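Local coordinates for periplasmic protein-probably involved in high-affinity Fe2+ transport (Escherichia coli F11, PDB 5I0Y) that probably takes part in high-affinity uptake of iron in the periplasm, as a copper-binding protein whose metal site is required for iron transport, at residues P66-S71 with P96-N101; G85-M90 with V112-E117. The protein carries 1 engineered substitution. All coordinates share one frame; numbering follows the deposited sequence.

Contact 1 of 2, residues P66-S71 with P96-N101. With CU (copper (II) ion), chain D.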
loop_
_atom_site.group_PDB
_atom_site.type_symbol
_atom_site.label_atom_id
_atom_site.label_comp_id
_atom_site.label_asym_id
_atom_site.label_seq_id
_atom_site.Cartn_x
_atom_site.Cartn_y
_atom_site.Cartn_z
ATOM N N PRO B 66 -0.559 2.805 -3.596
ATOM C CA PRO B 66 -1.002 2.414 -2.253
ATOM C C PRO B 66 -1.695 3.544 -1.513
ATOM O O PRO B 66 -1.650 4.701 -1.957
ATOM C CB PRO B 66 0.326 2.070 -1.566
ATOM C CG PRO B 66 1.273 3.106 -2.114
ATOM C CD PRO B 66 0.823 3.333 -3.560
ATOM N N TYR B 67 -2.366 3.205 -0.414
ATOM C CA TYR B 67 -2.970 4.194 0.513
ATOM C C TYR B 67 -4.129 4.978 -0.084
ATOM O O TYR B 67 -4.483 6.038 0.436
ATOM C CB TYR B 67 -1.909 5.132 1.125
ATOM C CG TYR B 67 -0.952 4.361 1.987
ATOM C CD1 TYR B 67 -1.248 4.092 3.325
ATOM C CD2 TYR B 67 0.239 3.888 1.459
ATOM C CE1 TYR B 67 -0.356 3.370 4.117
ATOM C CE2 TYR B 67 1.125 3.161 2.239
ATOM C CZ TYR B 67 0.821 2.909 3.546
ATOM O OH TYR B 67 1.739 2.185 4.277
ATOM N N LEU B 68 -4.767 4.441 -1.122
ATOM C CA LEU B 68 -5.956 5.110 -1.657
ATOM C C LEU B 68 -7.176 4.817 -0.783
ATOM O O LEU B 68 -7.219 3.824 -0.057
ATOM C CB LEU B 68 -6.236 4.662 -3.091
ATOM C CG LEU B 68 -5.150 5.042 -4.097
ATOM C CD1 LEU B 68 -5.475 4.482 -5.472
ATOM C CD2 LEU B 68 -4.927 6.546 -4.185
ATOM N N THR B 69 -8.191 5.683 -0.864
ATOM C CA THR B 69 -9.479 5.459 -0.232
ATOM C C THR B 69 -10.491 5.435 -1.368
ATOM O O THR B 69 -10.604 6.386 -2.146
ATOM C CB THR B 69 -9.788 6.587 0.746
ATOM O OG1 THR B 69 -8.732 6.618 1.715
ATOM C CG2 THR B 69 -11.130 6.346 1.451
ATOM N N ILE B 70 -11.227 4.341 -1.455
ATOM C CA ILE B 70 -12.093 4.113 -2.604
ATOM C C ILE B 70 -13.422 3.568 -2.157
ATOM O O ILE B 70 -13.482 2.548 -1.437
ATOM C CB ILE B 70 -11.468 3.146 -3.634
ATOM C CG1 ILE B 70 -10.062 3.607 -3.995
ATOM C CG2 ILE B 70 -12.350 3.054 -4.883
ATOM C CD1 ILE B 70 -9.326 2.638 -4.895
ATOM N N SER B 71 -14.483 4.245 -2.591
ATOM C CA SER B 71 -15.839 3.732 -2.441
ATOM C C SER B 71 -16.440 3.543 -3.833
ATOM O O SER B 71 -15.875 3.997 -4.823
ATOM C CB SER B 71 -16.718 4.624 -1.568
ATOM O OG SER B 71 -16.918 5.880 -2.165
ATOM N N PRO B 96 -1.158 -6.713 -4.713
ATOM C CA PRO B 96 -2.120 -5.889 -3.966
ATOM C C PRO B 96 -3.194 -5.283 -4.857
ATOM O O PRO B 96 -2.973 -5.080 -6.051
ATOM C CB PRO B 96 -1.229 -4.776 -3.394
ATOM C CG PRO B 96 -0.088 -4.682 -4.346
ATOM C CD PRO B 96 0.176 -6.096 -4.810
ATOM N N HIS B 97 -4.346 -4.990 -4.266
ATOM C CA HIS B 97 -5.450 -4.321 -4.983
ATOM C C HIS B 97 -6.361 -3.685 -3.972
ATOM O O HIS B 97 -6.076 -3.714 -2.765
ATOM C CB HIS B 97 -6.190 -5.333 -5.893
ATOM C CG HIS B 97 -6.895 -6.417 -5.129
ATOM N ND1 HIS B 97 -6.483 -7.709 -5.131
ATOM C CD2 HIS B 97 -7.989 -6.356 -4.279
ATOM C CE1 HIS B 97 -7.295 -8.426 -4.327
ATOM N NE2 HIS B 97 -8.205 -7.608 -3.797
ATOM N N TYR B 98 -7.443 -3.059 -4.454
ATOM C CA TYR B 98 -8.531 -2.631 -3.563
ATOM C C TYR B 98 -9.782 -3.403 -3.923
ATOM O O TYR B 98 -10.056 -3.596 -5.099
ATOM C CB TYR B 98 -8.796 -1.117 -3.678
ATOM C CG TYR B 98 -7.570 -0.288 -3.395
ATOM C CD1 TYR B 98 -7.269 0.114 -2.088
ATOM C CD2 TYR B 98 -6.719 0.082 -4.424
ATOM C CE1 TYR B 98 -6.139 0.873 -1.825
ATOM C CE2 TYR B 98 -5.576 0.844 -4.175
ATOM C CZ TYR B 98 -5.291 1.230 -2.871
ATOM O OH TYR B 98 -4.157 1.976 -2.625
ATOM N N GLY B 99 -10.548 -3.855 -2.938
ATOM C CA GLY B 99 -11.735 -4.622 -3.292
ATOM C C GLY B 99 -12.643 -4.962 -2.150
ATOM O O GLY B 99 -12.422 -4.531 -1.025
ATOM N N ALA B 100 -13.699 -5.705 -2.479
ATOM C CA ALA B 100 -14.703 -6.153 -1.491
ATOM C C ALA B 100 -15.568 -7.224 -2.112
ATOM O O ALA B 100 -15.903 -7.157 -3.294
ATOM C CB ALA B 100 -15.590 -5.006 -1.007
ATOM N N ASN B 101 -15.939 -8.227 -1.318
ATOM C CA ASN B 101 -17.027 -9.128 -1.707
ATOM C C ASN B 101 -18.321 -8.326 -1.733
ATOM O O ASN B 101 -18.601 -7.547 -0.816
ATOM C CB ASN B 101 -17.196 -10.250 -0.693
ATOM C CG ASN B 101 -16.162 -11.351 -0.839
ATOM O OD1 ASN B 101 -15.382 -11.425 -1.805
ATOM N ND2 ASN B 101 -16.197 -12.278 0.122
HETATM CU CU CU D . -9.514 -8.404 -2.451
#

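Contact 2 of 2, residues G85-M90 with V112-E117. With CU (copper (II) ion), chain D.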
loop_
_atom_site.group_PDB
_atom_site.type_symbol
_atom_site.label_atom_id
_atom_site.label_comp_id
_atom_site.label_asym_id
_atom_site.label_seq_id
_atom_site.Cartn_x
_atom_site.Cartn_y
_atom_site.Cartn_z
ATOM N N GLY B 85 -20.907 1.088 -1.439
ATOM C CA GLY B 85 -20.040 0.412 -0.479
ATOM C C GLY B 85 -18.625 0.941 -0.566
ATOM O O GLY B 85 -18.345 1.902 -1.285
ATOM N N THR B 86 -17.738 0.358 0.231
ATOM C CA THR B 86 -16.349 0.783 0.287
ATOM C C THR B 86 -15.457 -0.413 -0.021
ATOM O O THR B 86 -15.824 -1.565 0.216
ATOM C CB THR B 86 -15.989 1.312 1.682
ATOM O OG1 THR B 86 -16.295 0.288 2.637
ATOM C CG2 THR B 86 -16.791 2.585 1.989
ATOM N N PHE B 87 -14.297 -0.118 -0.582
ATOM C CA PHE B 87 -13.254 -1.134 -0.785
ATOM C C PHE B 87 -12.241 -1.055 0.340
ATOM O O PHE B 87 -12.094 -0.028 1.002
ATOM C CB PHE B 87 -12.503 -0.929 -2.107
ATOM C CG PHE B 87 -13.318 -1.192 -3.353
ATOM C CD1 PHE B 87 -14.306 -2.173 -3.398
ATOM C CD2 PHE B 87 -13.032 -0.489 -4.508
ATOM C CE1 PHE B 87 -15.015 -2.406 -4.564
ATOM C CE2 PHE B 87 -13.740 -0.713 -5.673
ATOM C CZ PHE B 87 -14.718 -1.689 -5.705
ATOM N N MET B 88 -11.558 -2.169 0.545
ATOM C CA MET B 88 -10.412 -2.245 1.449
ATOM C C MET B 88 -9.142 -2.470 0.641
ATOM O O MET B 88 -9.185 -3.087 -0.426
ATOM C CB MET B 88 -10.545 -3.489 2.328
ATOM C CG MET B 88 -11.759 -3.541 3.214
ATOM S SD MET B 88 -12.033 -5.261 3.670
ATOM C CE MET B 88 -12.985 -5.831 2.254
ATOM N N PRO B 89 -7.989 -2.045 1.169
ATOM C CA PRO B 89 -6.716 -2.499 0.609
ATOM C C PRO B 89 -6.512 -3.977 0.925
ATOM O O PRO B 89 -6.832 -4.417 2.034
ATOM C CB PRO B 89 -5.658 -1.637 1.331
ATOM C CG PRO B 89 -6.418 -0.689 2.187
ATOM C CD PRO B 89 -7.793 -1.248 2.384
ATOM N N MET B 90 -6.039 -4.718 -0.076
ATOM C CA MET B 90 -5.933 -6.173 0.037
ATOM C C MET B 90 -4.707 -6.662 -0.692
ATOM O O MET B 90 -4.124 -5.954 -1.498
ATOM C CB MET B 90 -7.151 -6.850 -0.590
ATOM C CG MET B 90 -8.470 -6.281 -0.118
ATOM S SD MET B 90 -9.916 -7.274 -0.542
ATOM C CE MET B 90 -9.862 -8.500 0.742
ATOM N N VAL B 112 -20.748 1.140 -12.862
ATOM C CA VAL B 112 -20.095 1.288 -11.563
ATOM C C VAL B 112 -19.199 2.516 -11.594
ATOM O O VAL B 112 -18.487 2.757 -12.578
ATOM C CB VAL B 112 -19.375 0.003 -11.068
ATOM C CG1 VAL B 112 -18.122 -0.334 -11.887
ATOM C CG2 VAL B 112 -19.059 0.101 -9.580
ATOM N N THR B 113 -19.284 3.290 -10.518
ATOM C CA THR B 113 -18.429 4.450 -10.333
ATOM C C THR B 113 -17.567 4.232 -9.092
ATOM O O THR B 113 -18.068 3.866 -8.036
ATOM C CB THR B 113 -19.250 5.743 -10.237
ATOM O OG1 THR B 113 -19.984 5.902 -11.458
ATOM C CG2 THR B 113 -18.351 6.992 -10.047
ATOM N N TYR B 114 -16.267 4.444 -9.259
ATOM C CA TYR B 114 -15.335 4.437 -8.138
ATOM C C TYR B 114 -15.034 5.867 -7.736
ATOM O O TYR B 114 -14.716 6.686 -8.583
ATOM C CB TYR B 114 -14.047 3.691 -8.490
ATOM C CG TYR B 114 -14.194 2.205 -8.744
ATOM C CD1 TYR B 114 -15.330 1.488 -8.333
ATOM C CD2 TYR B 114 -13.157 1.493 -9.358
ATOM C CE1 TYR B 114 -15.441 0.132 -8.577
ATOM C CE2 TYR B 114 -13.256 0.130 -9.581
ATOM C CZ TYR B 114 -14.399 -0.544 -9.195
ATOM O OH TYR B 114 -14.524 -1.907 -9.385
ATOM N N HIS B 115 -15.141 6.145 -6.439
ATOM C CA HIS B 115 -14.858 7.469 -5.851
ATOM C C HIS B 115 -13.529 7.395 -5.166
ATOM O O HIS B 115 -13.398 6.679 -4.169
ATOM C CB HIS B 115 -15.948 7.853 -4.850
ATOM C CG HIS B 115 -17.355 7.604 -5.353
ATOM N ND1 HIS B 115 -17.904 8.336 -6.349
ATOM C CD2 HIS B 115 -18.319 6.674 -4.969
ATOM C CE1 HIS B 115 -19.152 7.903 -6.587
ATOM N NE2 HIS B 115 -19.412 6.883 -5.745
ATOM N N ILE B 116 -12.526 8.085 -5.716
ATOM C CA ILE B 116 -11.128 7.892 -5.301
ATOM C C ILE B 116 -10.554 9.125 -4.609
ATOM O O ILE B 116 -10.671 10.251 -5.106
ATOM C CB ILE B 116 -10.282 7.512 -6.526
ATOM C CG1 ILE B 116 -10.902 6.279 -7.173
ATOM C CG2 ILE B 116 -8.844 7.188 -6.122
ATOM C CD1 ILE B 116 -10.259 5.870 -8.461
ATOM N N GLU B 117 -9.917 8.899 -3.464
ATOM C CA GLU B 117 -9.232 9.961 -2.734
ATOM C C GLU B 117 -7.753 9.608 -2.630
ATOM O O GLU B 117 -7.411 8.427 -2.527
ATOM C CB GLU B 117 -9.844 10.123 -1.337
ATOM C CG GLU B 117 -11.190 10.825 -1.381
ATOM C CD GLU B 117 -11.973 10.651 -0.101
ATOM O OE1 GLU B 117 -12.216 9.494 0.301
ATOM O OE2 GLU B 117 -12.367 11.667 0.507
HETATM CU CU CU D . -9.514 -8.404 -2.451
#

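Contact 1 of 2, residues P66-S71 with P96-N101
Pro66 and Tyr67 meet Tyr98 through backbone atoms, because both of their side chains leave on the far side of the chain. The carbonyl carbon of Pro66 lies 3.1 Å from Tyr98 OH, near the plane of the phenol. Tyr67 sends its ring to the dimer interface, where it stacks on Tyr67 of the second subunit.

Leu68 supplies the polar tie: its backbone N-H donates to Tyr98 OH over 3.0 Å, nearly straight at 166°. The same hydroxyl gives its own proton to Ile65 O, just ahead of the segment, so this buried oxygen is bonded both as acceptor and as donor and the tip of the phenol is anchored to the loop. Leu68 then lays its side chain crosswise to the ring at its hydroxyl end, with CB 3.6 Å from Tyr98 CZ and CD1 3.9 Å from Tyr98 CE2.

Two residues on, where the chain has become strand, Ile70 CD1 sits over one face of the same ring in a CH-pi contact, 4.0 Å from the Tyr98 centroid. The extended isoleucine chain, with CD1 trans about chi2 (174°), spans the gap between backbones whose Ile70 and Tyr98 CA atoms are 7.7 Å apart.

From the adjacent position His97 points to the other side of strand 95-102, where its NE2 binds copper at 2.0 Å. Tyr98 thus fills the interior of the beta sandwich, while His97 serves the copper site of this Fe2+ transport family protein, which lies at the subunit interface on the side of the strand away from the Tyr98 ring.

Contact 2 of 2, residues G85-M90 with V112-E117
Phe87 and Tyr114 both hold CG anti to the carbonyl carbon, which turns the two side chains inward, and the second torsions (-34° for Phe87, -17° for Tyr114) set the ring planes so that an edge meets a face. The phenylalanine arrives edge first: its CE2 stands over one face of the phenol near the rim, with Phe87 CE2 3.5 Å from Tyr114 CE1. Phe87 CZ lies past the rim, outside the Tyr114 CE1 corner and 3.7 Å from Tyr114 OH. This is a T-shaped stack with the ring planes at 80° and the Phe87 and Tyr114 centroids 5.0 Å apart.

Strand 69-76 runs between strands 82-92 and 108-117 in the antiparallel sheet, so the aromatic pair bridges two strands that are not neighbours, within the core of the beta sandwich. Ile70 and Tyr72 of that middle strand flank the rings, and Leu45 and Ala47 of strand 43-51 pack on both of them from across the interior. The phenol hydroxyl donates to the backbone O of the engineered Gln46; this bond satisfies a buried polar group and fixes the position of the phenol's end.

Three residues beyond Phe87, Met90 turns to the copper. Its chain bends at the last torsion, and SD binds the metal at 2.3 Å. Here the backbone also pairs in a parallel ladder with a strand of the second subunit, carrying the sheet across the dimer interface.

In the fold
Contacts 1 and 2 interlock along the chain and share one antiparallel sheet, their centres about 5 Å apart. Backbone bonds join them in two places: Ser71 O lies 2.8 Å from His115 N, and His97 O lies 2.9 Å from Met90 N. The second pairing sets two copper ligands, one from each contact, on adjacent strands; His44 of the same chain and His127 of the second subunit complete the site. On the interior side Phe87 packs against Ile70 and Tyr98 of contact 1, with its CD1 3.5 Å from Gly99 C, and Tyr114 also reaches Ile70. The aromatic core thus lies directly behind the strands that present the metal.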